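Local coordinates for protein spectinomycin phosphotransferase (Legionella pneumophila, PDB 3I1A) that phosphorylates the antibiotic spectinomycin, probably with ATP as phosphate donor, and so acts as a resistance factor, at residues Asn165-Asp168 with Lys169-Ala173; Ala237-Glu240 with Arg241-Phe245; Thr275-Ser278 with Tyr279-Glu283. All coordinates share one frame; numbering follows the deposited sequence. Where two conformers were deposited one is given.

Interaction 1: Asn165-Asp168 with Lys169-Ala173; sequences NSDD and KLTAA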
loop_
_atom_site.group_PDB
_atom_site.type_symbol
_atom_site.label_atom_id
_atom_site.label_comp_id
_atom_site.label_asym_id
_atom_site.label_seq_id
_atom_site.Cartn_x
_atom_site.Cartn_y
_atom_site.Cartn_z
ATOM N N ASN A 165 -3.883 -36.489 -6.100
ATOM C CA ASN A 165 -4.742 -37.189 -5.151
ATOM C C ASN A 165 -4.637 -36.685 -3.713
ATOM O O ASN A 165 -5.530 -36.926 -2.900
ATOM C CB ASN A 165 -4.433 -38.690 -5.178
ATOM C CG ASN A 165 -5.398 -39.471 -6.042
ATOM O OD1 ASN A 165 -5.137 -40.616 -6.401
ATOM N ND2 ASN A 165 -6.531 -38.862 -6.368
ATOM N N SER A 166 -3.553 -35.986 -3.394
ATOM C CA SER A 166 -3.369 -35.489 -2.037
ATOM C C SER A 166 -3.859 -34.062 -1.825
ATOM O O SER A 166 -3.746 -33.536 -0.725
ATOM C CB SER A 166 -1.897 -35.585 -1.628
ATOM O OG SER A 166 -1.095 -34.737 -2.422
ATOM N N ASP A 167 -4.411 -33.434 -2.859
ATOM C CA ASP A 167 -4.903 -32.057 -2.713
ATOM C C ASP A 167 -6.075 -32.000 -1.727
ATOM O O ASP A 167 -6.918 -32.908 -1.713
ATOM C CB ASP A 167 -5.431 -31.496 -4.040
ATOM C CG ASP A 167 -4.344 -31.251 -5.084
ATOM O OD1 ASP A 167 -3.163 -31.124 -4.750
ATOM O OD2 ASP A 167 -4.700 -31.162 -6.271
ATOM N N ASP A 168 -6.136 -30.952 -0.903
ATOM C CA ASP A 168 -7.288 -30.807 -0.015
ATOM C C ASP A 168 -8.377 -30.024 -0.762
ATOM O O ASP A 168 -8.202 -29.671 -1.922
ATOM C CB ASP A 168 -6.913 -30.159 1.342
ATOM C CG ASP A 168 -6.592 -28.664 1.278
ATOM O OD1 ASP A 168 -6.476 -28.076 0.179
ATOM O OD2 ASP A 168 -6.447 -28.064 2.384
ATOM N N LYS A 169 -9.509 -29.791 -0.107
ATOM C CA LYS A 169 -10.636 -29.097 -0.720
ATOM C C LYS A 169 -10.291 -27.754 -1.340
ATOM O O LYS A 169 -10.668 -27.465 -2.483
ATOM C CB LYS A 169 -11.745 -28.887 0.329
ATOM C CG LYS A 169 -13.092 -28.397 -0.249
ATOM C CD LYS A 169 -14.087 -28.139 0.907
ATOM C CE LYS A 169 -15.462 -27.680 0.444
ATOM N NZ LYS A 169 -16.244 -27.195 1.623
ATOM N N LEU A 170 -9.595 -26.919 -0.578
ATOM C CA LEU A 170 -9.259 -25.599 -1.090
ATOM C C LEU A 170 -8.284 -25.653 -2.261
ATOM O O LEU A 170 -8.457 -24.949 -3.244
ATOM C CB LEU A 170 -8.710 -24.747 0.033
ATOM C CG LEU A 170 -9.848 -24.242 0.918
ATOM C CD1 LEU A 170 -9.253 -23.429 2.084
ATOM C CD2 LEU A 170 -10.797 -23.376 0.090
ATOM N N THR A 171 -7.277 -26.513 -2.166
ATOM C CA THR A 171 -6.316 -26.635 -3.261
ATOM C C THR A 171 -6.995 -27.120 -4.536
ATOM O O THR A 171 -6.726 -26.613 -5.622
ATOM C CB THR A 171 -5.189 -27.612 -2.908
ATOM O OG1 THR A 171 -4.426 -27.060 -1.832
ATOM C CG2 THR A 171 -4.277 -27.832 -4.113
ATOM N N ALA A 172 -7.888 -28.095 -4.409
ATOM C CA ALA A 172 -8.595 -28.606 -5.586
ATOM C C ALA A 172 -9.514 -27.550 -6.203
ATOM O O ALA A 172 -9.640 -27.446 -7.434
ATOM C CB ALA A 172 -9.420 -29.868 -5.220
ATOM N N ALA A 173 -10.181 -26.765 -5.360
ATOM C CA ALA A 173 -11.084 -25.725 -5.853
ATOM C C ALA A 173 -10.274 -24.647 -6.590
ATOM O O ALA A 173 -10.691 -24.133 -7.641
ATOM C CB ALA A 173 -11.865 -25.107 -4.679
HETATM O O HOH W 1 -9.346 -27.077 2.380
HETATM O O HOH W 2 -3.547 -29.364 -0.624
#
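D168 reaches across to T171 with its carboxylate, the two side chains crossing at about a right angle. D168 CG is tucked between its own backbone N and carbonyl carbon (chi1 72°), a torsion that folds the carboxylate back over the start of helix 169-180. There OD1 accepts from T171 N at 2.9 Å, with the N-H nearly in line (165°) and pointing almost straight down the C-O bond. This is a classical N-cap. The backbone of the same residue starts the helical ladder, with A172 N donating to D168 O at 3.0 Å. The other carboxylate oxygen, D168 OD2, forms a salt bridge with R306 of helix 303-315 and takes a weak bond from a water that itself accepts from L170 N. A second water accepts from D168 N and donates to T171 OG1 at 2.7 Å, and this hydroxyl is also bonded to L296 O. The methyl of T171 serves a different partner: CG2 is anti to the backbone N (OG1 chi1 -66°) and lies 3.5 Å from D167 OD1, the D167 side chain running across it. D167 forms its salt bridge further along the helix, with K175. Two aspartates thus bring negative charge to the N-terminal end of the helix, which would be favourable for its dipole, and R306 and K175 probably offset that charge.

Interaction 2: Ala237-Glu240 with Arg241-Phe245; sequences APKE and RDLMF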
loop_
_atom_site.group_PDB
_atom_site.type_symbol
_atom_site.label_atom_id
_atom_site.label_comp_id
_atom_site.label_asym_id
_atom_site.label_seq_id
_atom_site.Cartn_x
_atom_site.Cartn_y
_atom_site.Cartn_z
ATOM N N ALA A 237 10.023 5.390 -9.113
ATOM C CA ALA A 237 9.586 4.638 -10.264
ATOM C C ALA A 237 8.834 5.620 -11.164
ATOM O O ALA A 237 8.641 6.778 -10.791
ATOM C CB ALA A 237 8.632 3.530 -9.775
ATOM N N PRO A 238 8.463 5.187 -12.373
ATOM C CA PRO A 238 7.711 6.044 -13.296
ATOM C C PRO A 238 6.402 6.386 -12.582
ATOM O O PRO A 238 5.872 5.558 -11.837
ATOM C CB PRO A 238 7.447 5.124 -14.484
ATOM C CG PRO A 238 8.665 4.239 -14.488
ATOM C CD PRO A 238 8.801 3.902 -13.006
ATOM N N LYS A 239 5.879 7.584 -12.828
ATOM C CA LYS A 239 4.652 8.038 -12.189
ATOM C C LYS A 239 3.498 7.067 -12.374
ATOM O O LYS A 239 2.581 7.037 -11.545
ATOM C CB LYS A 239 4.245 9.417 -12.738
ATOM C CG LYS A 239 3.907 9.456 -14.243
ATOM C CD LYS A 239 3.475 10.882 -14.649
ATOM C CE LYS A 239 2.956 10.942 -16.099
ATOM N NZ LYS A 239 3.961 10.545 -17.130
ATOM N N GLU A 240 3.535 6.290 -13.459
ATOM C CA GLU A 240 2.476 5.339 -13.740
ATOM C C GLU A 240 2.332 4.257 -12.657
ATOM O O GLU A 240 1.286 3.612 -12.554
ATOM C CB GLU A 240 2.688 4.733 -15.142
ATOM C CG GLU A 240 2.441 5.734 -16.310
ATOM C CD GLU A 240 3.532 6.787 -16.502
ATOM O OE1 GLU A 240 4.658 6.643 -15.968
ATOM O OE2 GLU A 240 3.262 7.772 -17.217
ATOM N N ARG A 241 3.372 4.075 -11.849
ATOM C CA ARG A 241 3.329 3.135 -10.717
ATOM C C ARG A 241 2.139 3.514 -9.820
ATOM O O ARG A 241 1.465 2.641 -9.234
ATOM C CB ARG A 241 4.615 3.262 -9.918
ATOM C CG ARG A 241 4.564 2.689 -8.508
ATOM C CD ARG A 241 4.612 1.175 -8.513
ATOM N NE ARG A 241 3.278 0.608 -8.715
ATOM C CZ ARG A 241 3.027 -0.687 -8.620
ATOM N NH1 ARG A 241 4.017 -1.530 -8.325
ATOM N NH2 ARG A 241 1.793 -1.141 -8.834
ATOM N N ASP A 242 1.913 4.816 -9.665
ATOM C CA ASP A 242 0.780 5.280 -8.880
ATOM C C ASP A 242 -0.461 5.568 -9.740
ATOM O O ASP A 242 -1.602 5.283 -9.335
ATOM C CB ASP A 242 1.126 6.564 -8.095
ATOM C CG ASP A 242 2.040 6.301 -6.920
ATOM O OD1 ASP A 242 2.185 5.127 -6.518
ATOM O OD2 ASP A 242 2.591 7.279 -6.380
ATOM N N LEU A 243 -0.265 6.121 -10.932
ATOM C CA LEU A 243 -1.420 6.461 -11.752
ATOM C C LEU A 243 -2.280 5.267 -12.173
ATOM O O LEU A 243 -3.467 5.435 -12.444
ATOM C CB LEU A 243 -0.981 7.277 -12.989
ATOM C CG LEU A 243 -0.374 8.638 -12.608
ATOM C CD1 LEU A 243 -0.016 9.471 -13.885
ATOM C CD2 LEU A 243 -1.366 9.404 -11.736
ATOM N N MET A 244 -1.691 4.075 -12.205
ATOM C CA MET A 244 -2.415 2.887 -12.628
ATOM C C MET A 244 -3.631 2.602 -11.752
ATOM O O MET A 244 -4.575 1.937 -12.187
ATOM C CB MET A 244 -1.488 1.671 -12.617
ATOM C CG MET A 244 -0.971 1.296 -11.244
ATOM S SD MET A 244 -0.974 -0.521 -10.948
ATOM C CE MET A 244 -2.691 -0.707 -10.311
ATOM N N PHE A 245 -3.615 3.117 -10.535
ATOM C CA PHE A 245 -4.726 2.886 -9.617
ATOM C C PHE A 245 -5.961 3.727 -9.939
ATOM O O PHE A 245 -7.082 3.355 -9.578
ATOM C CB PHE A 245 -4.275 3.163 -8.183
ATOM C CG PHE A 245 -3.303 2.132 -7.655
ATOM C CD1 PHE A 245 -1.923 2.331 -7.759
ATOM C CD2 PHE A 245 -3.767 0.940 -7.104
ATOM C CE1 PHE A 245 -1.020 1.350 -7.322
ATOM C CE2 PHE A 245 -2.860 -0.046 -6.661
ATOM C CZ PHE A 245 -1.499 0.161 -6.772
#
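The turn that leads from strand 235-237 into the short helix 240-243 is wound by four backbone bonds. R241 N donates to P238 O at 2.9 Å, from well above the carbonyl plane. K239 O is gripped twice: L243 N comes within that oxygen's carbonyl plane (3.1 Å), whereas D242 N approaches 47° out of it. M244 N closes the next turn on E240 O. Over this backbone the aliphatic chain of K239 runs obliquely across L243, CD lying 3.8 Å from L243 CD1, while helix 257-267 packs on both residues. K239 then bends at its last torsion (chi4 -61°), bringing NZ to E240 OE2 in a 2.9 Å salt bridge on the syn side of the carboxylate, 25° out of its plane; D273 N bonds to the same oxygen and N271 O to the ammonium. In the kinase-like fold of aminoglycoside phosphotransferases, an aspartate at this place commonly braces the catalytic loop. D242 fits that role: OD1 accepts from S211 N, and OD2 from H210 N and H129 NE2. Its side chain lies about 9 Å from that of N217, which binds magnesium in another structure of this protein; no metal is bound here. At the strand end of the turn, A237 CB rests against R241 CB at 4.0 Å.

Interaction 3: Thr275-Ser278 with Tyr279-Glu283; sequences TILS and YYRHE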
loop_
_atom_site.group_PDB
_atom_site.type_symbol
_atom_site.label_atom_id
_atom_site.label_comp_id
_atom_site.label_asym_id
_atom_site.label_seq_id
_atom_site.Cartn_x
_atom_site.Cartn_y
_atom_site.Cartn_z
ATOM N N THR A 275 2.033 2.381 -22.054
ATOM C CA THR A 275 2.707 1.101 -22.001
ATOM C C THR A 275 3.102 0.822 -20.553
ATOM O O THR A 275 2.948 -0.292 -20.059
ATOM C CB THR A 275 3.960 1.095 -22.888
ATOM O OG1 THR A 275 3.572 1.355 -24.252
ATOM C CG2 THR A 275 4.663 -0.223 -22.798
ATOM N N ILE A 276 3.613 1.835 -19.870
ATOM C CA ILE A 276 3.990 1.619 -18.487
ATOM C C ILE A 276 2.740 1.470 -17.616
ATOM O O ILE A 276 2.723 0.668 -16.687
ATOM C CB ILE A 276 4.873 2.758 -17.934
ATOM C CG1 ILE A 276 6.139 2.898 -18.794
ATOM C CG2 ILE A 276 5.302 2.416 -16.484
ATOM C CD1 ILE A 276 7.040 4.075 -18.369
ATOM N N LEU A 277 1.685 2.214 -17.927
ATOM C CA LEU A 277 0.454 2.109 -17.135
ATOM C C LEU A 277 -0.141 0.694 -17.286
ATOM O O LEU A 277 -0.577 0.083 -16.307
ATOM C CB LEU A 277 -0.587 3.140 -17.596
ATOM C CG LEU A 277 -1.789 3.349 -16.661
ATOM C CD1 LEU A 277 -1.406 4.266 -15.506
ATOM C CD2 LEU A 277 -2.926 4.015 -17.446
ATOM N N SER A 278 -0.149 0.173 -18.512
ATOM C CA SER A 278 -0.692 -1.169 -18.741
ATOM C C SER A 278 0.214 -2.226 -18.092
ATOM O O SER A 278 -0.266 -3.225 -17.554
ATOM C CB SER A 278 -0.832 -1.450 -20.235
ATOM O OG SER A 278 -1.430 -2.731 -20.440
ATOM N N TYR A 279 1.523 -2.002 -18.140
ATOM C CA TYR A 279 2.469 -2.924 -17.515
ATOM C C TYR A 279 2.162 -3.074 -16.015
ATOM O O TYR A 279 2.102 -4.188 -15.484
ATOM C CB TYR A 279 3.903 -2.412 -17.643
ATOM C CG TYR A 279 4.859 -3.163 -16.737
ATOM C CD1 TYR A 279 5.238 -4.471 -17.029
ATOM C CD2 TYR A 279 5.313 -2.595 -15.539
ATOM C CE1 TYR A 279 6.042 -5.194 -16.153
ATOM C CE2 TYR A 279 6.114 -3.313 -14.648
ATOM C CZ TYR A 279 6.474 -4.615 -14.970
ATOM O OH TYR A 279 7.270 -5.309 -14.109
ATOM N N TYR A 280 2.001 -1.950 -15.319
ATOM C CA TYR A 280 1.734 -2.033 -13.889
ATOM C C TYR A 280 0.420 -2.709 -13.542
ATOM O O TYR A 280 0.369 -3.481 -12.597
ATOM C CB TYR A 280 1.786 -0.645 -13.242
ATOM C CG TYR A 280 3.194 -0.208 -12.914
ATOM C CD1 TYR A 280 3.984 -0.958 -12.042
ATOM C CD2 TYR A 280 3.738 0.956 -13.465
ATOM C CE1 TYR A 280 5.274 -0.562 -11.723
ATOM C CE2 TYR A 280 5.015 1.362 -13.150
ATOM C CZ TYR A 280 5.786 0.604 -12.276
ATOM O OH TYR A 280 7.053 1.010 -11.899
ATOM N N ARG A 281 -0.640 -2.434 -14.298
ATOM C CA ARG A 281 -1.935 -3.057 -14.006
ATOM C C ARG A 281 -1.868 -4.562 -14.203
ATOM O O ARG A 281 -2.472 -5.304 -13.430
ATOM C CB ARG A 281 -3.033 -2.476 -14.881
ATOM C CG ARG A 281 -3.326 -1.041 -14.536
ATOM C CD ARG A 281 -4.465 -0.508 -15.378
ATOM N NE ARG A 281 -4.892 0.789 -14.866
ATOM C CZ ARG A 281 -5.704 1.616 -15.511
ATOM N NH1 ARG A 281 -6.186 1.294 -16.706
ATOM N NH2 ARG A 281 -6.031 2.779 -14.954
ATOM N N HIS A 282 -1.144 -5.025 -15.220
ATOM C CA HIS A 282 -1.018 -6.471 -15.410
ATOM C C HIS A 282 -0.076 -7.060 -14.364
ATOM O O HIS A 282 -0.383 -8.081 -13.752
ATOM C CB HIS A 282 -0.492 -6.808 -16.829
ATOM C CG HIS A 282 -1.502 -6.604 -17.926
ATOM N ND1 HIS A 282 -1.870 -5.357 -18.384
ATOM C CD2 HIS A 282 -2.247 -7.494 -18.625
ATOM C CE1 HIS A 282 -2.797 -5.486 -19.318
ATOM N NE2 HIS A 282 -3.045 -6.773 -19.483
ATOM N N GLU A 283 1.065 -6.415 -14.140
ATOM C CA GLU A 283 2.048 -6.916 -13.185
ATOM C C GLU A 283 1.560 -6.950 -11.740
ATOM O O GLU A 283 1.900 -7.858 -10.985
ATOM C CB GLU A 283 3.336 -6.085 -13.283
ATOM C CG GLU A 283 4.405 -6.404 -12.245
ATOM C CD GLU A 283 4.977 -7.818 -12.311
ATOM O OE1 GLU A 283 4.876 -8.488 -13.363
ATOM O OE2 GLU A 283 5.554 -8.251 -11.294
#
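The guanidinium of R281 carries L277 CD2 over the centre of one face, 4.1 Å from CZ, the two side chains crossing at a slant. The H282 ring instead uses its edge: S278 O lies close to the ring plane and accepts from H282 ND1 at 2.8 Å. Among the tyrosines, Y279 has I276 O at its ring edge and E283 CB over one face near the rim, its ring meets that of Y146 edge-to-face, and its own CD2 sits over a face of Y280. Most of these pairs within the helix are four residues apart, in the first turns of the long helix 274-297, part of the largely helical C-terminal lobe of the kinase-like fold. The ordinary ladder runs through them, with Y279 N on T275 O, Y280 N on I276 O and R281 N on L277 O. S278 O is a double acceptor, because H282 N (3.1 Å) and H282 ND1 reach it from opposite faces of the carbonyl plane; H282 CG lies beside the backbone N (chi1 -73°), which brings the ring back over the preceding turn, and the ND1 bond then holds its rotation. I276 and Y280 point the same way, side by side, CG2 of I276 meeting CE2 of Y280 at 3.5 Å. The polar ends reach beyond the helix: Y280 OH bonds to E144, S278 OG to E330, and R281 NH1 to T329, the last two at the C-terminal end of the modelled chain.

Overall arrangement
All three contacts are short and local, and they follow one another along the chain without nesting or crossing. Interaction 1 caps the start of helix 169-180, far from the other two: its nearest atoms are about 25 Å from interaction 2 and about 20 Å from interaction 3. Interaction 2 turns the chain from strand 235-237 into helix 240-243, and interaction 3 begins the long helix 274-297. These last two touch, with centres about 9 Å apart: M244 O probably takes a hydrogen bond from R281 NE (2.9 Å), and Y280 packs against P238 and R241. L296, near the far end of helix 274-297, reaches interaction 1, so this helix spans between the two regions.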